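PDB 4JJ9: 5-carboxymethyl-2-hydroxymuconate delta-isomerase from Bordetella bronchiseptica, which probably catalyses the isomerisation of 5-carboxymethyl-2-hydroxymuconate, a step of homoprotocatechuate catabolism, as a trimer related to the tautomerases. Local coordinates for residues Leu26-Ser31 with Ala99-Arg104; Ser93-Phe98 with Gln134-Gly139. All coordinates share one frame; numbering follows the deposited sequence.

Interaction 1: Leu26-Ser31 with Ala99-Arg104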
loop_
_atom_site.group_PDB
_atom_site.type_symbol
_atom_site.label_atom_id
_atom_site.label_comp_id
_atom_site.label_asym_id
_atom_site.label_seq_id
_atom_site.Cartn_x
_atom_site.Cartn_y
_atom_site.Cartn_z
ATOM N N LEU A 26 -5.289 -5.923 7.643
ATOM C CA LEU A 26 -4.041 -6.627 7.431
ATOM C C LEU A 26 -3.891 -6.826 5.933
ATOM O O LEU A 26 -4.719 -7.480 5.305
ATOM C CB LEU A 26 -4.045 -7.951 8.206
ATOM C CG LEU A 26 -3.082 -9.121 7.963
ATOM C CD1 LEU A 26 -1.725 -8.742 7.386
ATOM C CD2 LEU A 26 -2.923 -9.922 9.272
ATOM N N VAL A 27 -2.850 -6.215 5.371
ATOM C CA VAL A 27 -2.563 -6.321 3.945
ATOM C C VAL A 27 -1.340 -7.198 3.754
ATOM O O VAL A 27 -0.337 -7.032 4.445
ATOM C CB VAL A 27 -2.341 -4.934 3.307
ATOM C CG1 VAL A 27 -2.023 -5.046 1.798
ATOM C CG2 VAL A 27 -3.561 -4.064 3.526
ATOM N N ILE A 28 -1.452 -8.144 2.829
ATOM C CA ILE A 28 -0.333 -8.990 2.446
ATOM C C ILE A 28 0.113 -8.627 1.031
ATOM O O ILE A 28 -0.683 -8.647 0.090
ATOM C CB ILE A 28 -0.682 -10.493 2.481
ATOM C CG1 ILE A 28 -1.395 -10.870 3.792
ATOM C CG2 ILE A 28 0.597 -11.310 2.263
ATOM C CD1 ILE A 28 -1.810 -12.354 3.859
ATOM N N LEU A 29 1.384 -8.267 0.901
ATOM C CA LEU A 29 2.000 -8.033 -0.405
ATOM C C LEU A 29 2.989 -9.170 -0.619
ATOM O O LEU A 29 3.891 -9.358 0.196
ATOM C CB LEU A 29 2.736 -6.694 -0.424
ATOM C CG LEU A 29 1.952 -5.455 0.003
ATOM C CD1 LEU A 29 2.854 -4.241 -0.178
ATOM C CD2 LEU A 29 0.679 -5.320 -0.835
ATOM N N TYR A 30 2.817 -9.921 -1.700
ATOM C CA TYR A 30 3.646 -11.100 -1.925
ATOM C C TYR A 30 3.991 -11.311 -3.392
ATOM O O TYR A 30 3.304 -10.805 -4.282
ATOM C CB TYR A 30 2.994 -12.354 -1.320
ATOM C CG TYR A 30 1.701 -12.792 -1.969
ATOM C CD1 TYR A 30 0.485 -12.168 -1.648
ATOM C CD2 TYR A 30 1.688 -13.849 -2.884
ATOM C CE1 TYR A 30 -0.711 -12.587 -2.234
ATOM C CE2 TYR A 30 0.504 -14.279 -3.467
ATOM C CZ TYR A 30 -0.692 -13.635 -3.142
ATOM O OH TYR A 30 -1.855 -14.049 -3.737
ATOM N N SER A 31 5.078 -12.036 -3.642
ATOM C CA SER A 31 5.467 -12.359 -5.008
ATOM C C SER A 31 4.472 -13.351 -5.638
ATOM O O SER A 31 4.060 -14.328 -5.007
ATOM C CB SER A 31 6.904 -12.906 -5.046
ATOM O OG SER A 31 7.029 -14.043 -4.207
ATOM N N ALA A 99 6.747 -12.811 1.150
ATOM C CA ALA A 99 5.470 -12.233 1.584
ATOM C C ALA A 99 5.720 -11.222 2.702
ATOM O O ALA A 99 6.485 -11.485 3.638
ATOM C CB ALA A 99 4.481 -13.315 2.030
ATOM N N TYR A 100 5.114 -10.046 2.553
ATOM C CA TYR A 100 5.182 -8.974 3.545
ATOM C C TYR A 100 3.783 -8.737 4.089
ATOM O O TYR A 100 2.868 -8.394 3.330
ATOM C CB TYR A 100 5.724 -7.676 2.912
ATOM C CG TYR A 100 5.647 -6.483 3.850
ATOM C CD1 TYR A 100 6.410 -6.446 5.019
ATOM C CD2 TYR A 100 4.763 -5.419 3.598
ATOM C CE1 TYR A 100 6.335 -5.367 5.902
ATOM C CE2 TYR A 100 4.687 -4.326 4.478
ATOM C CZ TYR A 100 5.468 -4.314 5.622
ATOM O OH TYR A 100 5.401 -3.252 6.501
ATOM N N LEU A 101 3.613 -8.927 5.397
ATOM C CA LEU A 101 2.312 -8.781 6.055
ATOM C C LEU A 101 2.342 -7.533 6.930
ATOM O O LEU A 101 3.281 -7.326 7.700
ATOM C CB LEU A 101 2.004 -10.012 6.929
ATOM C CG LEU A 101 1.748 -11.385 6.289
ATOM C CD1 LEU A 101 3.019 -11.915 5.629
ATOM C CD2 LEU A 101 1.287 -12.340 7.378
ATOM N N ASN A 102 1.328 -6.684 6.790
ATOM C CA ASN A 102 1.279 -5.452 7.554
ATOM C C ASN A 102 -0.096 -5.304 8.177
ATOM O O ASN A 102 -1.099 -5.270 7.465
ATOM C CB ASN A 102 1.604 -4.254 6.644
ATOM C CG ASN A 102 1.579 -2.923 7.385
ATOM O OD1 ASN A 102 0.508 -2.394 7.689
ATOM N ND2 ASN A 102 2.754 -2.363 7.645
ATOM N N LEU A 103 -0.134 -5.244 9.505
ATOM C CA LEU A 103 -1.369 -4.940 10.225
ATOM C C LEU A 103 -1.344 -3.473 10.615
ATOM O O LEU A 103 -0.382 -3.008 11.240
ATOM C CB LEU A 103 -1.494 -5.803 11.489
ATOM C CG LEU A 103 -2.695 -5.453 12.387
ATOM C CD1 LEU A 103 -4.012 -5.692 11.658
ATOM C CD2 LEU A 103 -2.655 -6.240 13.687
ATOM N N ARG A 104 -2.397 -2.749 10.243
ATOM C CA ARG A 104 -2.571 -1.370 10.678
ATOM C C ARG A 104 -3.635 -1.394 11.767
ATOM O O ARG A 104 -4.775 -1.777 11.514
ATOM C CB ARG A 104 -2.990 -0.472 9.509
ATOM C CG ARG A 104 -3.006 1.016 9.852
ATOM C CD ARG A 104 -3.575 1.820 8.713
ATOM N NE ARG A 104 -3.921 3.178 9.127
ATOM C CZ ARG A 104 -3.468 4.283 8.544
ATOM N NH1 ARG A 104 -2.645 4.200 7.505
ATOM N NH2 ARG A 104 -3.852 5.478 8.996
#
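Leu-26 pairs with Leu-103 at one end of an antiparallel ladder that joins the two central strands of the four-stranded mixed sheet; the short axes run 4.6 Å apart at 170°. The CG of Leu-26 stands anti to the backbone N, which carries CD1 back over the neighbouring strand, 3.5 Å from Asn-102 O and 4.0 Å from Leu-101 CB. On the other flank its CB meets Leu-103 CD1. Val-27 and Asn-102 form a hydrogen-bonded pair, N to O in both directions. The side chains of this pair lie on the opposite face from Leu-26 and Leu-103, and there Val-27 packs on Leu-29 of the third subunit.

Ile-28 returns to the face of Leu-26, Leu-101 and Leu-103 and lies alongside Leu-101, both side chains pointing the same way, with CG1 4.0 Å from Leu-101 CG. Helices 40-51 and 111-135 close over this face: Met-40 and Leu-47 reach Ile-28, while Ala-125 reaches Leu-101. Leu-29 makes the second hydrogen-bonded pair, with Tyr-100, N to O in both directions, and its CD1 approaches the edge of that ring near the ring plane. Tyr-30 meets Ala-99 through CB alone, 3.8 Å from Ala-99 CB, because chi1 of 66° sets the ring between its own N and carbonyl carbon and leads it away from the partner strand to a hydrogen bond with Asp-35.

Across the subunit-facing side, Tyr-100 OH also binds Gln-143, and Asn-102 ND2 also hydrogen-bonds to Asp-145. The link between the two is an intrastrand bond from Asn-102 ND2 to Tyr-100 OH, 3.0 Å long, with the hydroxyl 10° out of the amide plane.

Interaction 2: Ser93-Phe98 with Gln134-Gly139; sequences SGDYGF and QQRRVG
This contact is a short parallel strand pairing with a salt bridge beside it, at the end of the sheet where strand 97-105 starts and where the chain leaves helix 111-135 to enter strand 138-146. Two backbone bonds define the pairing: Gly-97 N to Arg-137 O at 2.8 Å and Gly-139 N to Gly-97 O at 3.0 Å. The first lies in the carbonyl plane of Arg-137, whereas the second donor is tilted 34° from that of Gly-97.

Before the strands, Arg-136 reaches across to Asp-95. Its chain bends at chi3 (-64°), bringing NH1 into a hydrogen bond with Asp-95 O at 3.0 Å and a salt bridge with the carboxylate OD2 at 3.2 Å. The backbone oxygen lies close to the guanidinium plane, but NH1 sits well above the carbonyl plane; the carboxylate is turned almost perpendicular to the guanidinium. NE of the same arginine pairs with Asp-37, so two acidic residues grip it. A water bridges the two segments, donating to Asp-95 O and accepting from Arg-137 N. Tyr-96 places CD1 3.9 Å from Arg-137 CB, and its hydroxyl is held by Asp-82 and Gly-87 N.

At the far end the Phe-98 ring lies across the backbone of Gly-139. The glycine CA stands 3.8 Å from the ring centroid and 20° off its normal, a CH-pi contact; Gly-139 O lies over the same ring, offset toward the rim. Asn-157 of the second subunit bonds to the backbone of Arg-136 and Val-138, placing this edge at the trimer interface. Together these bonds join the start of the first strand to the start of the second in a beta-alpha-beta crossover, with helix 111-135 as the connection.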
loop_
_atom_site.group_PDB
_atom_site.type_symbol
_atom_site.label_atom_id
_atom_site.label_comp_id
_atom_site.label_asym_id
_atom_site.label_seq_id
_atom_site.Cartn_x
_atom_site.Cartn_y
_atom_site.Cartn_z
ATOM N N SER A 93 16.583 -24.405 -6.780
ATOM C CA SER A 93 16.078 -23.713 -7.972
ATOM C C SER A 93 16.527 -22.244 -8.079
ATOM O O SER A 93 16.730 -21.717 -9.183
ATOM C CB SER A 93 14.550 -23.781 -8.006
ATOM O OG SER A 93 13.996 -22.906 -7.034
ATOM N N GLY A 94 16.665 -21.586 -6.930
ATOM C CA GLY A 94 16.921 -20.142 -6.895
ATOM C C GLY A 94 15.686 -19.303 -7.200
ATOM O O GLY A 94 15.783 -18.080 -7.386
ATOM N N ASP A 95 14.528 -19.957 -7.259
ATOM C CA ASP A 95 13.263 -19.285 -7.534
ATOM C C ASP A 95 12.668 -18.853 -6.193
ATOM O O ASP A 95 11.867 -19.572 -5.607
ATOM C CB ASP A 95 12.300 -20.237 -8.261
ATOM C CG ASP A 95 11.083 -19.523 -8.860
ATOM O OD1 ASP A 95 10.948 -18.289 -8.706
ATOM O OD2 ASP A 95 10.248 -20.213 -9.498
ATOM N N TYR A 96 13.081 -17.689 -5.706
ATOM C CA TYR A 96 12.690 -17.251 -4.373
ATOM C C TYR A 96 11.287 -16.655 -4.369
ATOM O O TYR A 96 10.776 -16.224 -5.410
ATOM C CB TYR A 96 13.622 -16.157 -3.846
ATOM C CG TYR A 96 15.105 -16.397 -3.965
ATOM C CD1 TYR A 96 15.667 -17.652 -3.709
ATOM C CD2 TYR A 96 15.956 -15.342 -4.282
ATOM C CE1 TYR A 96 17.049 -17.843 -3.808
ATOM C CE2 TYR A 96 17.330 -15.524 -4.376
ATOM C CZ TYR A 96 17.868 -16.777 -4.139
ATOM O OH TYR A 96 19.237 -16.933 -4.234
ATOM N N GLY A 97 10.702 -16.601 -3.179
ATOM C CA GLY A 97 9.448 -15.876 -2.954
ATOM C C GLY A 97 9.572 -14.929 -1.777
ATOM O O GLY A 97 10.555 -14.962 -1.038
ATOM N N PHE A 98 8.573 -14.063 -1.604
ATOM C CA PHE A 98 8.543 -13.175 -0.436
ATOM C C PHE A 98 7.090 -12.860 -0.137
ATOM O O PHE A 98 6.289 -12.710 -1.056
ATOM C CB PHE A 98 9.339 -11.867 -0.671
ATOM C CG PHE A 98 9.957 -11.288 0.596
ATOM C CD1 PHE A 98 9.166 -10.674 1.566
ATOM C CD2 PHE A 98 11.340 -11.363 0.811
ATOM C CE1 PHE A 98 9.734 -10.169 2.742
ATOM C CE2 PHE A 98 11.922 -10.852 1.975
ATOM C CZ PHE A 98 11.113 -10.259 2.947
ATOM N N GLN A 134 8.545 -25.556 2.867
ATOM C CA GLN A 134 8.992 -26.908 2.535
ATOM C C GLN A 134 9.486 -27.026 1.088
ATOM O O GLN A 134 10.381 -27.823 0.802
ATOM C CB GLN A 134 7.881 -27.931 2.817
ATOM C CG GLN A 134 8.336 -29.396 2.768
ATOM C CD GLN A 134 7.283 -30.378 3.279
ATOM O OE1 GLN A 134 7.540 -31.583 3.373
ATOM N NE2 GLN A 134 6.100 -29.869 3.613
ATOM N N GLN A 135 8.923 -26.228 0.183
ATOM C CA GLN A 135 9.218 -26.379 -1.246
ATOM C C GLN A 135 9.716 -25.119 -1.959
ATOM O O GLN A 135 9.797 -25.090 -3.190
ATOM C CB GLN A 135 8.006 -26.967 -1.984
ATOM C CG GLN A 135 7.621 -28.360 -1.515
ATOM C CD GLN A 135 6.561 -29.000 -2.390
ATOM O OE1 GLN A 135 5.447 -28.483 -2.525
ATOM N NE2 GLN A 135 6.902 -30.133 -2.986
ATOM N N ARG A 136 10.053 -24.084 -1.186
ATOM C CA ARG A 136 10.591 -22.842 -1.740
ATOM C C ARG A 136 11.325 -22.042 -0.667
ATOM O O ARG A 136 10.986 -22.116 0.518
ATOM C CB ARG A 136 9.466 -21.983 -2.329
ATOM C CG ARG A 136 9.960 -20.849 -3.210
ATOM C CD ARG A 136 8.814 -19.966 -3.713
ATOM N NE ARG A 136 7.870 -20.658 -4.597
ATOM C CZ ARG A 136 8.066 -20.870 -5.895
ATOM N NH1 ARG A 136 9.190 -20.477 -6.476
ATOM N NH2 ARG A 136 7.132 -21.491 -6.615
ATOM N N ARG A 137 12.343 -21.302 -1.098
ATOM C CA ARG A 137 12.967 -20.290 -0.262
ATOM C C ARG A 137 12.084 -19.058 -0.310
ATOM O O ARG A 137 11.878 -18.469 -1.381
ATOM C CB ARG A 137 14.362 -19.936 -0.777
ATOM C CG ARG A 137 15.386 -21.035 -0.567
ATOM C CD ARG A 137 15.826 -21.141 0.896
ATOM N NE ARG A 137 16.724 -22.283 1.075
ATOM C CZ ARG A 137 17.121 -22.776 2.246
ATOM N NH1 ARG A 137 16.736 -22.230 3.399
ATOM N NH2 ARG A 137 17.913 -23.845 2.259
ATOM N N VAL A 138 11.565 -18.677 0.851
ATOM C CA VAL A 138 10.636 -17.551 0.939
ATOM C C VAL A 138 11.027 -16.646 2.098
ATOM O O VAL A 138 11.243 -17.125 3.207
ATOM C CB VAL A 138 9.173 -18.039 1.122
ATOM C CG1 VAL A 138 8.187 -16.856 1.039
ATOM C CG2 VAL A 138 8.812 -19.089 0.069
ATOM N N GLY A 139 11.129 -15.343 1.834
ATOM C CA GLY A 139 11.259 -14.350 2.910
ATOM C C GLY A 139 9.870 -14.026 3.447
ATOM O O GLY A 139 8.923 -13.895 2.668
HETATM O O HOH W 1 13.397 -21.457 -3.789
#

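In the fold
Both interactions use strand 97-105: interaction 1 pairs its antiparallel side with strand 25-31, and interaction 2 pairs the beginning of the same strand with 138-146. Their centres are about 17 Å apart, yet the segments join directly. Ser-31 N lies 2.9 Å from Phe-98 O, and Ala-99 N lies 2.9 Å from Gly-139 O, both probable hydrogen bonds that carry the ladders on from one contact into the next. Ser-31 OG also packs 3.3 Å from Gly-97 CA. Both contacts reach the second subunit. A sulfate, probably from the crystallisation liquor, lies about 3 Å from Gly-139 (nearest atoms); such ions often mark pockets, but this one identifies no site by itself.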